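PDB 5Y5A: KLLA0F20702p from Kluyveromyces lactis, which is the telomerase subunit Est1, here its helical N-terminal part with TPR-like and DNA/RNA-binding regions, which probably recruits telomerase to telomeres by binding Cdc13. Local coordinates for residues I358-F372 against M419-W432. Residues are numbered along the deposited sequence; the frame is centred on the assembly and turned at random.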
loop_
_atom_site.group_PDB
_atom_site.type_symbol
_atom_site.label_atom_id
_atom_site.label_comp_id
_atom_site.label_asym_id
_atom_site.label_seq_id
_atom_site.Cartn_x
_atom_site.Cartn_y
_atom_site.Cartn_z
ATOM N N ILE A 358 2.048 -7.063 16.271
ATOM C CA ILE A 358 3.229 -6.597 15.548
ATOM C C ILE A 358 2.919 -6.256 14.086
ATOM O O ILE A 358 3.536 -5.368 13.508
ATOM C CB ILE A 358 4.372 -7.647 15.609
ATOM C CG1 ILE A 358 5.698 -7.041 15.168
ATOM C CG2 ILE A 358 4.039 -8.875 14.775
ATOM C CD1 ILE A 358 6.183 -5.891 16.032
ATOM N N SER A 359 1.934 -6.930 13.506
ATOM C CA SER A 359 1.592 -6.693 12.116
ATOM C C SER A 359 1.051 -5.274 11.915
ATOM O O SER A 359 1.318 -4.640 10.895
ATOM C CB SER A 359 0.575 -7.723 11.636
ATOM O OG SER A 359 0.073 -7.370 10.362
ATOM N N MET A 360 0.303 -4.777 12.895
ATOM C CA MET A 360 -0.229 -3.418 12.840
ATOM C C MET A 360 0.885 -2.406 13.124
ATOM O O MET A 360 0.875 -1.278 12.610
ATOM C CB MET A 360 -1.395 -3.250 13.837
ATOM C CG MET A 360 -2.033 -1.854 13.820
ATOM S SD MET A 360 -2.725 -1.394 12.193
ATOM C CE MET A 360 -4.070 -2.570 12.121
ATOM N N ILE A 361 1.857 -2.805 13.936
ATOM C CA ILE A 361 2.968 -1.908 14.246
ATOM C C ILE A 361 3.820 -1.725 13.003
ATOM O O ILE A 361 4.306 -0.632 12.705
ATOM C CB ILE A 361 3.818 -2.448 15.417
ATOM C CG1 ILE A 361 3.025 -2.324 16.725
ATOM C CG2 ILE A 361 5.137 -1.700 15.506
ATOM C CD1 ILE A 361 3.601 -3.100 17.891
ATOM N N PHE A 362 3.967 -2.814 12.265
ATOM C CA PHE A 362 4.671 -2.812 11.001
ATOM C C PHE A 362 3.988 -1.844 10.036
ATOM O O PHE A 362 4.639 -1.013 9.398
ATOM C CB PHE A 362 4.694 -4.241 10.450
ATOM C CG PHE A 362 5.529 -4.420 9.213
ATOM C CD1 PHE A 362 6.883 -4.677 9.308
ATOM C CD2 PHE A 362 4.949 -4.384 7.956
ATOM C CE1 PHE A 362 7.658 -4.862 8.169
ATOM C CE2 PHE A 362 5.719 -4.577 6.816
ATOM C CZ PHE A 362 7.072 -4.813 6.927
ATOM N N GLN A 363 2.667 -1.949 9.931
ATOM C CA GLN A 363 1.912 -1.064 9.046
ATOM C C GLN A 363 2.091 0.394 9.454
ATOM O O GLN A 363 2.278 1.261 8.606
ATOM C CB GLN A 363 0.425 -1.427 9.042
ATOM C CG GLN A 363 -0.352 -0.689 7.955
ATOM C CD GLN A 363 -1.768 -1.198 7.796
ATOM O OE1 GLN A 363 -2.025 -2.113 7.008
ATOM N NE2 GLN A 363 -2.696 -0.610 8.546
ATOM N N ASP A 364 2.058 0.647 10.761
ATOM C CA ASP A 364 2.237 1.989 11.298
ATOM C C ASP A 364 3.571 2.603 10.871
ATOM O O ASP A 364 3.638 3.787 10.551
ATOM C CB ASP A 364 2.149 1.970 12.830
ATOM C CG ASP A 364 0.716 1.939 13.342
ATOM O OD1 ASP A 364 -0.224 1.758 12.534
ATOM O OD2 ASP A 364 0.539 2.086 14.574
ATOM N N LEU A 365 4.624 1.786 10.880
ATOM C CA LEU A 365 5.954 2.221 10.462
ATOM C C LEU A 365 5.960 2.695 9.013
ATOM O O LEU A 365 6.426 3.792 8.712
ATOM C CB LEU A 365 6.968 1.086 10.652
ATOM C CG LEU A 365 8.350 1.329 10.044
ATOM C CD1 LEU A 365 9.128 2.373 10.832
ATOM C CD2 LEU A 365 9.144 0.025 9.938
ATOM N N ILE A 366 5.420 1.880 8.115
ATOM C CA ILE A 366 5.383 2.246 6.700
ATOM C C ILE A 366 4.479 3.452 6.423
ATOM O O ILE A 366 4.847 4.343 5.649
ATOM C CB ILE A 366 4.921 1.069 5.846
ATOM C CG1 ILE A 366 5.842 -0.131 6.087
ATOM C CG2 ILE A 366 4.917 1.451 4.370
ATOM C CD1 ILE A 366 5.177 -1.445 5.775
ATOM N N LEU A 367 3.304 3.480 7.051
ATOM C CA LEU A 367 2.422 4.643 6.964
ATOM C C LEU A 367 3.182 5.924 7.338
ATOM O O LEU A 367 3.134 6.923 6.623
ATOM C CB LEU A 367 1.214 4.465 7.879
ATOM C CG LEU A 367 0.353 5.694 8.173
ATOM C CD1 LEU A 367 -0.413 6.148 6.924
ATOM C CD2 LEU A 367 -0.614 5.402 9.309
ATOM N N LEU A 368 3.895 5.863 8.459
ATOM C CA LEU A 368 4.639 6.998 8.992
ATOM C C LEU A 368 5.761 7.453 8.060
ATOM O O LEU A 368 5.913 8.651 7.795
ATOM C CB LEU A 368 5.212 6.638 10.366
ATOM C CG LEU A 368 5.914 7.760 11.120
ATOM C CD1 LEU A 368 4.936 8.904 11.380
ATOM C CD2 LEU A 368 6.523 7.226 12.417
ATOM N N ILE A 369 6.549 6.500 7.567
ATOM C CA ILE A 369 7.602 6.809 6.592
ATOM C C ILE A 369 6.995 7.474 5.359
ATOM O O ILE A 369 7.453 8.527 4.912
ATOM C CB ILE A 369 8.381 5.539 6.177
ATOM C CG1 ILE A 369 9.417 5.196 7.246
ATOM C CG2 ILE A 369 9.089 5.735 4.821
ATOM C CD1 ILE A 369 10.018 3.809 7.101
ATOM N N GLY A 370 5.955 6.851 4.817
ATOM C CA GLY A 370 5.227 7.419 3.700
ATOM C C GLY A 370 4.676 8.801 4.003
ATOM O O GLY A 370 4.714 9.684 3.159
ATOM N N SER A 371 4.185 8.996 5.221
ATOM C CA SER A 371 3.594 10.270 5.606
ATOM C C SER A 371 4.561 11.448 5.589
ATOM O O SER A 371 4.128 12.601 5.479
ATOM C CB SER A 371 2.964 10.156 6.989
ATOM O OG SER A 371 1.741 9.441 6.895
ATOM N N PHE A 372 5.860 11.181 5.711
ATOM C CA PHE A 372 6.839 12.266 5.622
ATOM C C PHE A 372 6.847 12.818 4.200
ATOM O O PHE A 372 7.029 14.019 3.990
ATOM C CB PHE A 372 8.252 11.802 6.027
ATOM C CG PHE A 372 9.320 12.869 5.838
ATOM C CD1 PHE A 372 9.458 13.904 6.755
ATOM C CD2 PHE A 372 10.183 12.827 4.754
ATOM C CE1 PHE A 372 10.423 14.882 6.590
ATOM C CE2 PHE A 372 11.160 13.811 4.575
ATOM C CZ PHE A 372 11.279 14.837 5.493
ATOM N N MET A 419 8.812 -14.592 13.487
ATOM C CA MET A 419 8.132 -13.414 12.968
ATOM C C MET A 419 9.088 -12.543 12.152
ATOM O O MET A 419 10.057 -11.995 12.682
ATOM C CB MET A 419 7.525 -12.609 14.118
ATOM C CG MET A 419 6.565 -13.403 14.999
ATOM S SD MET A 419 5.065 -13.961 14.154
ATOM C CE MET A 419 4.278 -12.406 13.740
ATOM N N PHE A 420 8.806 -12.414 10.860
ATOM C CA PHE A 420 9.694 -11.682 9.972
ATOM C C PHE A 420 9.712 -10.200 10.318
ATOM O O PHE A 420 10.692 -9.519 10.032
ATOM C CB PHE A 420 9.285 -11.881 8.501
ATOM C CG PHE A 420 8.049 -11.112 8.094
ATOM C CD1 PHE A 420 8.150 -9.819 7.593
ATOM C CD2 PHE A 420 6.791 -11.688 8.200
ATOM C CE1 PHE A 420 7.021 -9.110 7.223
ATOM C CE2 PHE A 420 5.654 -10.986 7.833
ATOM C CZ PHE A 420 5.769 -9.691 7.344
ATOM N N GLN A 421 8.644 -9.704 10.943
ATOM C CA GLN A 421 8.451 -8.250 11.055
ATOM C C GLN A 421 9.538 -7.528 11.841
ATOM O O GLN A 421 9.859 -6.375 11.549
ATOM C CB GLN A 421 7.101 -7.921 11.696
ATOM C CG GLN A 421 5.900 -8.203 10.826
ATOM C CD GLN A 421 5.316 -9.575 11.083
ATOM O OE1 GLN A 421 5.922 -10.409 11.768
ATOM N NE2 GLN A 421 4.130 -9.817 10.538
ATOM N N TYR A 422 10.089 -8.198 12.844
ATOM C CA TYR A 422 11.047 -7.557 13.740
ATOM C C TYR A 422 12.285 -7.048 13.009
ATOM O O TYR A 422 12.600 -5.863 13.089
ATOM C CB TYR A 422 11.426 -8.520 14.858
ATOM C CG TYR A 422 10.256 -8.756 15.772
ATOM C CD1 TYR A 422 9.746 -7.716 16.541
ATOM C CD2 TYR A 422 9.632 -9.990 15.838
ATOM C CE1 TYR A 422 8.672 -7.905 17.373
ATOM C CE2 TYR A 422 8.537 -10.188 16.673
ATOM C CZ TYR A 422 8.063 -9.135 17.438
ATOM O OH TYR A 422 6.980 -9.303 18.281
ATOM N N LEU A 423 12.960 -7.919 12.268
ATOM C CA LEU A 423 14.139 -7.490 11.521
ATOM C C LEU A 423 13.759 -6.810 10.196
ATOM O O LEU A 423 14.525 -6.013 9.662
ATOM C CB LEU A 423 15.070 -8.679 11.275
ATOM C CG LEU A 423 15.766 -9.251 12.525
ATOM C CD1 LEU A 423 16.851 -10.237 12.135
ATOM C CD2 LEU A 423 16.359 -8.143 13.395
ATOM N N ALA A 424 12.573 -7.114 9.678
ATOM C CA ALA A 424 12.077 -6.448 8.468
ATOM C C ALA A 424 11.898 -4.953 8.693
ATOM O O ALA A 424 12.173 -4.151 7.809
ATOM C CB ALA A 424 10.764 -7.063 8.009
ATOM N N MET A 425 11.443 -4.581 9.883
ATOM C CA MET A 425 11.278 -3.172 10.227
ATOM C C MET A 425 12.623 -2.452 10.239
ATOM O O MET A 425 12.732 -1.320 9.767
ATOM C CB MET A 425 10.575 -3.020 11.590
ATOM C CG MET A 425 9.062 -3.260 11.526
ATOM S SD MET A 425 8.160 -2.889 13.049
ATOM C CE MET A 425 8.949 -4.003 14.205
ATOM N N ALA A 426 13.652 -3.110 10.763
ATOM C CA ALA A 426 14.993 -2.526 10.722
ATOM C C ALA A 426 15.486 -2.348 9.280
ATOM O O ALA A 426 16.120 -1.338 8.969
ATOM C CB ALA A 426 15.977 -3.377 11.531
ATOM N N ARG A 427 15.203 -3.317 8.405
ATOM C CA ARG A 427 15.623 -3.222 7.000
ATOM C C ARG A 427 14.988 -2.012 6.332
ATOM O O ARG A 427 15.625 -1.283 5.578
ATOM C CB ARG A 427 15.239 -4.472 6.205
ATOM C CG ARG A 427 16.093 -5.696 6.438
ATOM C CD ARG A 427 15.695 -6.784 5.459
ATOM N NE ARG A 427 15.936 -6.389 4.073
ATOM C CZ ARG A 427 15.222 -6.828 3.040
ATOM N NH1 ARG A 427 15.510 -6.427 1.807
ATOM N NH2 ARG A 427 14.214 -7.670 3.241
ATOM N N ILE A 428 13.712 -1.823 6.626
ATOM C CA ILE A 428 12.918 -0.784 6.008
ATOM C C ILE A 428 13.394 0.615 6.421
ATOM O O ILE A 428 13.504 1.517 5.577
ATOM C CB ILE A 428 11.448 -1.018 6.348
ATOM C CG1 ILE A 428 10.948 -2.206 5.529
ATOM C CG2 ILE A 428 10.607 0.216 6.111
ATOM C CD1 ILE A 428 9.641 -2.725 5.998
ATOM N N MET A 429 13.714 0.777 7.703
ATOM C CA MET A 429 14.300 2.022 8.187
ATOM C C MET A 429 15.582 2.365 7.423
ATOM O O MET A 429 15.729 3.468 6.906
ATOM C CB MET A 429 14.593 1.936 9.691
ATOM C CG MET A 429 13.348 1.761 10.576
ATOM S SD MET A 429 13.772 1.740 12.341
ATOM C CE MET A 429 12.310 0.992 13.056
ATOM N N MET A 430 16.496 1.403 7.342
ATOM C CA MET A 430 17.777 1.630 6.698
ATOM C C MET A 430 17.626 1.876 5.205
ATOM O O MET A 430 18.306 2.725 4.640
ATOM C CB MET A 430 18.712 0.447 6.941
ATOM C CG MET A 430 18.933 0.159 8.410
ATOM S SD MET A 430 19.381 1.649 9.325
ATOM C CE MET A 430 20.908 2.049 8.505
ATOM N N CYS A 431 16.736 1.134 4.568
ATOM C CA CYS A 431 16.517 1.312 3.140
ATOM C C CYS A 431 15.910 2.675 2.852
ATOM O O CYS A 431 16.239 3.313 1.847
ATOM C CB CYS A 431 15.623 0.206 2.593
ATOM S SG CYS A 431 16.494 -1.349 2.394
ATOM N N TRP A 432 15.032 3.129 3.738
ATOM C CA TRP A 432 14.467 4.465 3.603
ATOM C C TRP A 432 15.554 5.513 3.766
ATOM O O TRP A 432 15.704 6.417 2.936
ATOM C CB TRP A 432 13.367 4.703 4.637
ATOM C CG TRP A 432 12.768 6.079 4.551
ATOM C CD1 TRP A 432 12.240 6.679 3.438
ATOM C CD2 TRP A 432 12.610 7.017 5.623
ATOM N NE1 TRP A 432 11.770 7.936 3.752
ATOM C CE2 TRP A 432 11.974 8.162 5.090
ATOM C CE3 TRP A 432 12.937 6.998 6.983
ATOM C CZ2 TRP A 432 11.671 9.278 5.869
ATOM C CZ3 TRP A 432 12.623 8.105 7.758
ATOM C CH2 TRP A 432 12.003 9.230 7.195
HETATM O O HOH W 1 2.687 -7.885 8.806
#
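F362 plugs into a pocket formed by Q421, A424, M425 and I428, a knob-into-hole fit between two nearly parallel helices (5° between axes, 10.3 Å apart). CG anti to the backbone N (chi1 -173°) places the ring among these four side chains: F362 CZ lies 3.4 Å from CD1 of I428, the two side chains crossing at about a right angle, and F362 CD1 packs on M425 CG. F420 turns its edge to the F362 face in a T-shaped pair, planes at 73°. M425 answers as the reciprocal knob among I358, I361, F362 and L365; the bend at its SD carries CE to I358 CD1, 3.8 Å away. I358 also lays CG1 off-centre against the Y422 ring. At the C-terminal end I369 CG2 stands over the five-membered ring of W432, 3.5 Å from its centroid, while F372 CD2 meets the indole edge at CZ2. The indole NE1 is hydrogen-bonded to H373, just beyond F372. Replacing W432 by an alanine is likely to leave I369 CG2 without the indole face it rests on and H373 without its NE1 partner. The looser, solvent side is the flank at S359, where one water joins S359 OG and Q421 NE2, accepting from NE2 at 3.0 Å. Within the Est1 DNA/RNA-binding region, helices 339-379 and 421-433 are thus joined by apolar and aromatic packing, the water between S359 and Q421 being a polar link at its margin.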